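Local coordinates for DMSP lyase (Ruegeria pomeroyi, PDB 5CU1), which belongs to the DMSP lyase family of the cupin clan and carries an iron(III) ion inside its beta-barrel domain, at residues A[24-29]-A[40-45]; A[28-31]-A[36-39]; A[31-36]-A[146-151]. All coordinates share one frame; numbering follows the deposited sequence.

Contact 1: A[24-29]-A[40-45]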
# COMPACT_ATOMS: atom_id res chain seq x y z
N ALA A 24 -11.23 -8.55 -8.04
CA ALA A 24 -11.21 -9.90 -8.20
C ALA A 24 -9.98 -10.67 -7.87
O ALA A 24 -10.11 -11.67 -7.33
CB ALA A 24 -11.80 -10.27 -9.49
N GLU A 25 -8.82 -10.07 -8.09
CA GLU A 25 -7.65 -10.59 -7.54
C GLU A 25 -7.46 -10.33 -6.03
O GLU A 25 -7.02 -11.17 -5.43
CB GLU A 25 -6.43 -10.27 -8.30
CG GLU A 25 -6.23 -10.79 -9.63
CD GLU A 25 -6.10 -12.22 -9.75
OE1 GLU A 25 -5.96 -12.96 -8.94
OE2 GLU A 25 -6.30 -12.61 -10.77
N PHE A 26 -7.92 -9.18 -5.55
CA PHE A 26 -8.05 -8.85 -4.18
C PHE A 26 -8.93 -9.78 -3.32
O PHE A 26 -8.46 -10.22 -2.39
CB PHE A 26 -8.16 -7.34 -3.91
CG PHE A 26 -8.36 -7.03 -2.51
CD1 PHE A 26 -7.39 -7.17 -1.66
CD2 PHE A 26 -9.59 -6.72 -2.03
CE1 PHE A 26 -7.60 -7.06 -0.36
CE2 PHE A 26 -9.78 -6.57 -0.69
CZ PHE A 26 -8.77 -6.71 0.13
N GLN A 27 -10.15 -10.00 -3.77
CA GLN A 27 -11.21 -10.77 -3.19
C GLN A 27 -10.84 -12.21 -2.95
O GLN A 27 -11.14 -12.78 -1.97
CB GLN A 27 -12.48 -10.58 -4.03
CG GLN A 27 -13.15 -9.32 -3.77
CD GLN A 27 -14.19 -8.98 -4.71
OE1 GLN A 27 -14.08 -9.29 -5.79
NE2 GLN A 27 -15.25 -8.35 -4.27
N ALA A 28 -10.17 -12.77 -3.94
CA ALA A 28 -9.60 -14.08 -3.91
C ALA A 28 -8.46 -14.22 -3.13
O ALA A 28 -8.40 -15.11 -2.60
CB ALA A 28 -9.35 -14.63 -5.28
N LEU A 29 -7.62 -13.29 -2.85
CA LEU A 29 -6.50 -13.47 -1.92
C LEU A 29 -6.75 -13.27 -0.55
O LEU A 29 -6.16 -13.79 0.20
CB LEU A 29 -5.48 -12.43 -2.32
CG LEU A 29 -4.32 -12.11 -1.48
CD1 LEU A 29 -3.37 -13.17 -1.63
CD2 LEU A 29 -3.83 -10.90 -1.87
N VAL A 40 -10.34 -8.25 8.60
CA VAL A 40 -11.49 -7.69 8.00
C VAL A 40 -12.25 -8.72 7.07
O VAL A 40 -11.77 -9.39 6.37
CB VAL A 40 -11.21 -6.28 7.43
CG1 VAL A 40 -10.44 -6.17 6.17
CG2 VAL A 40 -12.42 -5.50 7.47
N ALA A 41 -13.50 -8.73 7.18
CA ALA A 41 -14.41 -9.30 6.27
C ALA A 41 -14.69 -8.47 5.15
O ALA A 41 -14.88 -7.34 5.26
CB ALA A 41 -15.69 -9.71 6.95
N LEU A 42 -14.70 -9.13 4.05
CA LEU A 42 -14.96 -8.57 2.75
C LEU A 42 -16.41 -8.49 2.65
O LEU A 42 -17.10 -9.42 3.01
CB LEU A 42 -14.38 -9.38 1.66
CG LEU A 42 -13.25 -8.72 0.95
CD1 LEU A 42 -12.29 -8.05 1.90
CD2 LEU A 42 -12.58 -9.49 -0.12
N PRO A 43 -16.88 -7.21 2.29
CA PRO A 43 -18.33 -7.08 2.37
C PRO A 43 -19.01 -7.54 1.25
O PRO A 43 -20.14 -7.77 1.45
CB PRO A 43 -18.60 -5.59 2.43
CG PRO A 43 -17.36 -4.90 2.32
CD PRO A 43 -16.33 -5.81 1.98
N ASP A 44 -18.36 -7.60 0.14
CA ASP A 44 -18.75 -8.27 -1.09
C ASP A 44 -19.71 -7.62 -2.34
O ASP A 44 -20.14 -8.24 -3.31
CB ASP A 44 -18.81 -9.78 -0.86
CG ASP A 44 -18.00 -10.60 -1.94
OD1 ASP A 44 -16.93 -11.16 -1.63
OD2 ASP A 44 -18.46 -10.61 -3.09
N SER A 45 -19.72 -6.32 -2.36
CA SER A 45 -20.66 -5.44 -1.87
C SER A 45 -20.02 -4.14 -1.74
O SER A 45 -20.17 -3.51 -0.77
CB SER A 45 -21.33 -5.97 -0.61
OG SER A 45 -21.72 -7.23 -0.91
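The ring of Phe-26 meets Leu-42 obliquely: CE2 of Phe-26 lies 3.9 Å from CD1 of Leu-42, and CZ is a little farther off. This is packing of an N-terminal helix, 17-32, against the loop that follows helix 34-39 in a cupin-clan protein. The aromatic ring also rests on Leu-192 and Leu-194 of strand 189-196, so it joins helix and loop to the barrel sheet. Its CG stands anti to the backbone N (chi1 178°), which turns the ring toward the loop and the sheet. CB of Leu-42 is directed at the helix. CD1 of Leu-42 lies nearest the ring of Phe-26, while CD2 presses mainly on Gln-27. CD2 of Leu-42 is 3.6 Å from CA of Gln-27 and reaches CG of Gln-27 at 3.7 Å. The apolar stem of Gln-27 is therefore part of the packing, while its chain runs on, extended beyond CG, toward Asp-44. Asp-44 is exposed and poorly ordered, so that outer end is loosely defined. The amide plane of Gln-27 and the carboxylate plane of Asp-44 are 5° apart. The two groups stay beyond hydrogen-bonding range, with NE2 of Gln-27 and OD2 of Asp-44 separated by 4.1 Å.

Contact 2: A[28-31]-A[36-39]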
# COMPACT_ATOMS: atom_id res chain seq x y z
N ALA A 28 -10.17 -12.77 -3.94
CA ALA A 28 -9.60 -14.08 -3.91
C ALA A 28 -8.46 -14.22 -3.13
O ALA A 28 -8.40 -15.11 -2.60
CB ALA A 28 -9.35 -14.63 -5.28
N LEU A 29 -7.62 -13.29 -2.85
CA LEU A 29 -6.50 -13.47 -1.92
C LEU A 29 -6.75 -13.27 -0.55
O LEU A 29 -6.16 -13.79 0.20
CB LEU A 29 -5.48 -12.43 -2.32
CG LEU A 29 -4.32 -12.11 -1.48
CD1 LEU A 29 -3.37 -13.17 -1.63
CD2 LEU A 29 -3.83 -10.90 -1.87
N HIS A 30 -7.73 -12.53 -0.31
CA HIS A 30 -8.28 -12.24 0.89
C HIS A 30 -8.82 -13.48 1.47
O HIS A 30 -8.44 -13.83 2.49
CB HIS A 30 -9.35 -11.34 0.75
CG HIS A 30 -9.98 -10.91 2.02
ND1 HIS A 30 -11.00 -11.55 2.59
CD2 HIS A 30 -9.71 -9.89 2.81
CE1 HIS A 30 -11.36 -10.91 3.64
NE2 HIS A 30 -10.60 -9.90 3.80
N ALA A 31 -9.63 -14.10 0.72
CA ALA A 31 -10.00 -15.35 0.94
C ALA A 31 -8.97 -16.43 1.14
O ALA A 31 -9.17 -17.12 2.00
CB ALA A 31 -11.21 -15.78 0.18
N LEU A 36 -5.36 -11.71 6.24
CA LEU A 36 -6.26 -10.80 5.62
C LEU A 36 -7.71 -10.91 6.02
O LEU A 36 -8.29 -10.05 6.42
CB LEU A 36 -6.02 -10.77 4.18
CG LEU A 36 -4.65 -10.68 3.59
CD1 LEU A 36 -4.78 -10.61 2.17
CD2 LEU A 36 -3.80 -9.57 3.98
N ALA A 37 -8.19 -12.10 5.92
CA ALA A 37 -9.50 -12.55 6.26
C ALA A 37 -9.80 -12.47 7.72
O ALA A 37 -10.79 -12.12 8.03
CB ALA A 37 -9.77 -13.93 5.68
N GLY A 38 -8.84 -12.73 8.56
CA GLY A 38 -8.84 -12.32 9.92
C GLY A 38 -8.90 -10.90 10.34
O GLY A 38 -9.38 -10.65 11.31
N PHE A 39 -8.38 -10.01 9.55
CA PHE A 39 -8.41 -8.57 9.80
C PHE A 39 -9.68 -7.86 9.57
O PHE A 39 -10.01 -7.16 10.20
CB PHE A 39 -7.23 -7.92 9.08
CG PHE A 39 -7.11 -6.44 9.14
CD1 PHE A 39 -6.29 -5.86 10.05
CD2 PHE A 39 -7.70 -5.71 8.25
CE1 PHE A 39 -6.07 -4.54 10.05
CE2 PHE A 39 -7.56 -4.38 8.26
CZ PHE A 39 -6.70 -3.82 9.15
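His-30 and Leu-36 bury the most surface here, and Ala-37 comes next. Together they pack the end of helix 17-32 against the short helix 34-39. These are two consecutive helices joined by a short turn, packed at the side of the cupin barrel. The imidazole of His-30 lies against the backbone of the second helix. CA of Ala-37 sits over one face of the ring in a CH-pi contact, 3.9 Å from the ring centroid and 27° off the ring normal. CE1 of His-30 is the ring atom nearest to it, with CA of Ala-37 at 3.6 Å. The first torsion of His-30 is -177°; with CG opposite the backbone N, the ring is carried out to the other helix. NE2 of His-30 also passes O of Leu-36, but the angle is poor for a bond. NE2 instead makes a weak hydrogen bond to the backbone O of Val-40, and so ties helix 17-32 to the chain that follows Phe-39.

CB of Leu-36 is directed at helix 17-32. It meets CD2 of His-30 at 4.0 Å, and CD1 of Leu-36 lies 4.0 Å from CG of Leu-29. Beyond this pair, Leu-36 also touches Leu-192 of strand 189-196. Ala-37 lies on the exposed side of the pairing, where its CB approaches the backbone O of His-30 to 3.5 Å.

Contact 3: A[31-36]-A[146-151]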
# COMPACT_ATOMS: atom_id res chain seq x y z
N ALA A 31 -9.63 -14.10 0.72
CA ALA A 31 -10.00 -15.35 0.94
C ALA A 31 -8.97 -16.43 1.14
O ALA A 31 -9.17 -17.12 2.00
CB ALA A 31 -11.21 -15.78 0.18
N ARG A 32 -7.89 -16.51 0.46
CA ARG A 32 -6.87 -17.49 0.67
C ARG A 32 -5.89 -17.33 1.79
O ARG A 32 -5.18 -18.21 2.12
CB ARG A 32 -6.12 -17.78 -0.55
CG ARG A 32 -6.65 -17.40 -1.82
CD ARG A 32 -5.81 -17.93 -2.97
NE ARG A 32 -4.77 -17.12 -3.29
CZ ARG A 32 -4.79 -16.22 -4.18
NH1 ARG A 32 -5.65 -16.03 -5.00
NH2 ARG A 32 -3.77 -15.62 -4.32
N GLU A 33 -5.89 -16.16 2.33
CA GLU A 33 -4.98 -15.68 3.26
C GLU A 33 -5.54 -15.31 4.57
O GLU A 33 -6.08 -14.38 4.71
CB GLU A 33 -4.14 -14.48 2.69
CG GLU A 33 -3.20 -14.71 1.51
CD GLU A 33 -1.97 -15.43 1.75
OE1 GLU A 33 -1.61 -15.55 2.71
OE2 GLU A 33 -1.36 -15.84 1.05
N PRO A 34 -5.29 -16.09 5.61
CA PRO A 34 -5.89 -15.89 6.92
C PRO A 34 -5.64 -14.60 7.66
O PRO A 34 -6.43 -14.15 8.37
CB PRO A 34 -5.35 -17.08 7.69
CG PRO A 34 -4.98 -17.98 6.73
CD PRO A 34 -4.51 -17.33 5.62
N ALA A 35 -4.51 -14.01 7.43
CA ALA A 35 -4.12 -12.78 8.05
C ALA A 35 -4.95 -11.62 7.44
O ALA A 35 -5.26 -10.82 8.09
CB ALA A 35 -2.70 -12.58 8.07
N LEU A 36 -5.36 -11.71 6.24
CA LEU A 36 -6.26 -10.80 5.62
C LEU A 36 -7.71 -10.91 6.02
O LEU A 36 -8.29 -10.05 6.42
CB LEU A 36 -6.02 -10.77 4.18
CG LEU A 36 -4.65 -10.68 3.59
CD1 LEU A 36 -4.78 -10.61 2.17
CD2 LEU A 36 -3.80 -9.57 3.98
N ILE A 146 -2.93 -3.56 8.48
CA ILE A 146 -2.12 -4.62 7.93
C ILE A 146 -1.30 -4.42 6.64
O ILE A 146 -1.79 -4.10 5.74
CB ILE A 146 -2.89 -5.97 8.04
CG1 ILE A 146 -1.95 -7.15 8.31
CG2 ILE A 146 -4.05 -6.14 7.05
CD1 ILE A 146 -2.67 -8.49 8.37
N TYR A 147 -0.03 -4.62 6.69
CA TYR A 147 0.89 -4.81 5.58
C TYR A 147 1.22 -6.30 5.20
O TYR A 147 1.87 -6.98 5.80
CB TYR A 147 2.13 -3.88 5.78
CG TYR A 147 2.30 -2.47 5.28
CD1 TYR A 147 1.83 -1.40 5.93
CD2 TYR A 147 3.10 -2.20 4.25
CE1 TYR A 147 2.11 -0.14 5.57
CE2 TYR A 147 3.34 -0.99 3.84
CZ TYR A 147 2.86 0.07 4.46
OH TYR A 147 3.24 1.20 3.98
N PHE A 148 0.66 -6.71 4.16
CA PHE A 148 0.89 -7.91 3.41
C PHE A 148 1.74 -7.70 2.20
O PHE A 148 1.36 -7.18 1.35
CB PHE A 148 -0.44 -8.73 3.22
CG PHE A 148 -0.28 -10.08 2.68
CD1 PHE A 148 -0.49 -11.22 3.43
CD2 PHE A 148 -0.00 -10.23 1.42
CE1 PHE A 148 -0.38 -12.39 2.95
CE2 PHE A 148 0.15 -11.47 0.92
CZ PHE A 148 -0.02 -12.53 1.73
N ILE A 149 2.85 -8.25 2.20
CA ILE A 149 3.83 -8.17 1.19
C ILE A 149 3.56 -9.13 -0.05
O ILE A 149 3.50 -10.29 0.05
CB ILE A 149 5.27 -8.28 1.75
CG1 ILE A 149 5.82 -7.03 2.23
CG2 ILE A 149 6.23 -8.67 0.82
CD1 ILE A 149 5.34 -6.43 3.43
N LEU A 150 3.52 -8.56 -1.21
CA LEU A 150 3.30 -9.23 -2.45
C LEU A 150 4.52 -9.66 -3.25
O LEU A 150 4.47 -10.63 -3.78
CB LEU A 150 2.29 -8.49 -3.38
CG LEU A 150 1.06 -7.82 -2.90
CD1 LEU A 150 0.44 -6.70 -3.59
CD2 LEU A 150 0.14 -8.80 -2.34
N ALA A 151 5.60 -8.92 -3.15
CA ALA A 151 6.76 -8.70 -4.00
C ALA A 151 7.90 -7.98 -3.44
O ALA A 151 7.78 -7.20 -2.76
CB ALA A 151 6.37 -8.21 -5.32
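Leu-36 and Phe-148 form the tight part of this contact. CD2 of Leu-36 comes to 3.5 Å from CB of Phe-148 and 3.7 Å from CD1 of the same ring, and the two side chains cross at about a right angle. Strand 144-150 belongs to a five-stranded antiparallel sheet of the cupin barrel, and helix 34-39 and the turn before it pack on that sheet. Both Ile-146 and Phe-148 have their CB directed at segment 31-36, as alternate residues of a strand do. The packing is looser at Ala-35, which is partly exposed. Its CB is 4.1 Å from CD1 of Ile-146, although that methyl comes nearer to the backbone O of Ala-35, at 3.5 Å.

Glu-33, also partly exposed, stands at the N-cap position of helix 34-39. Its chain bends at chi2 (-74°) and brings the carboxylate against the ring of Phe-148. OE1 of Glu-33 lies at the ring edge, 3.4 Å from CE1 of Phe-148, with the two planes 61° apart. OE2 is hydrogen-bonded to the hydroxyl of Tyr-73, whose ring packs edge-to-face with Phe-148. The carboxylate thus has a polar partner, and its other oxygen probably gains a weak electrostatic benefit from the weakly positive C-H edge of the ring.

Contacts 1 and 2 both start from helix 17-32 and share Ala-28 and Leu-29; their centres are about 7 Å apart. Contacts 2 and 3 also have centres about 7 Å apart, and Leu-36 is the residue that takes part in both. The centres of contacts 1 and 3 are about 12 Å apart, and their segments alternate along the chain: 24-29, 31-36, 40-45, then 146-151. Contacts 1 and 2 are local, between helix 17-32 and the chain that follows it. Contact 3 spans over a hundred residues to reach strand 144-150. The helical N-terminal part is thus folded on itself and packed on the barrel sheet.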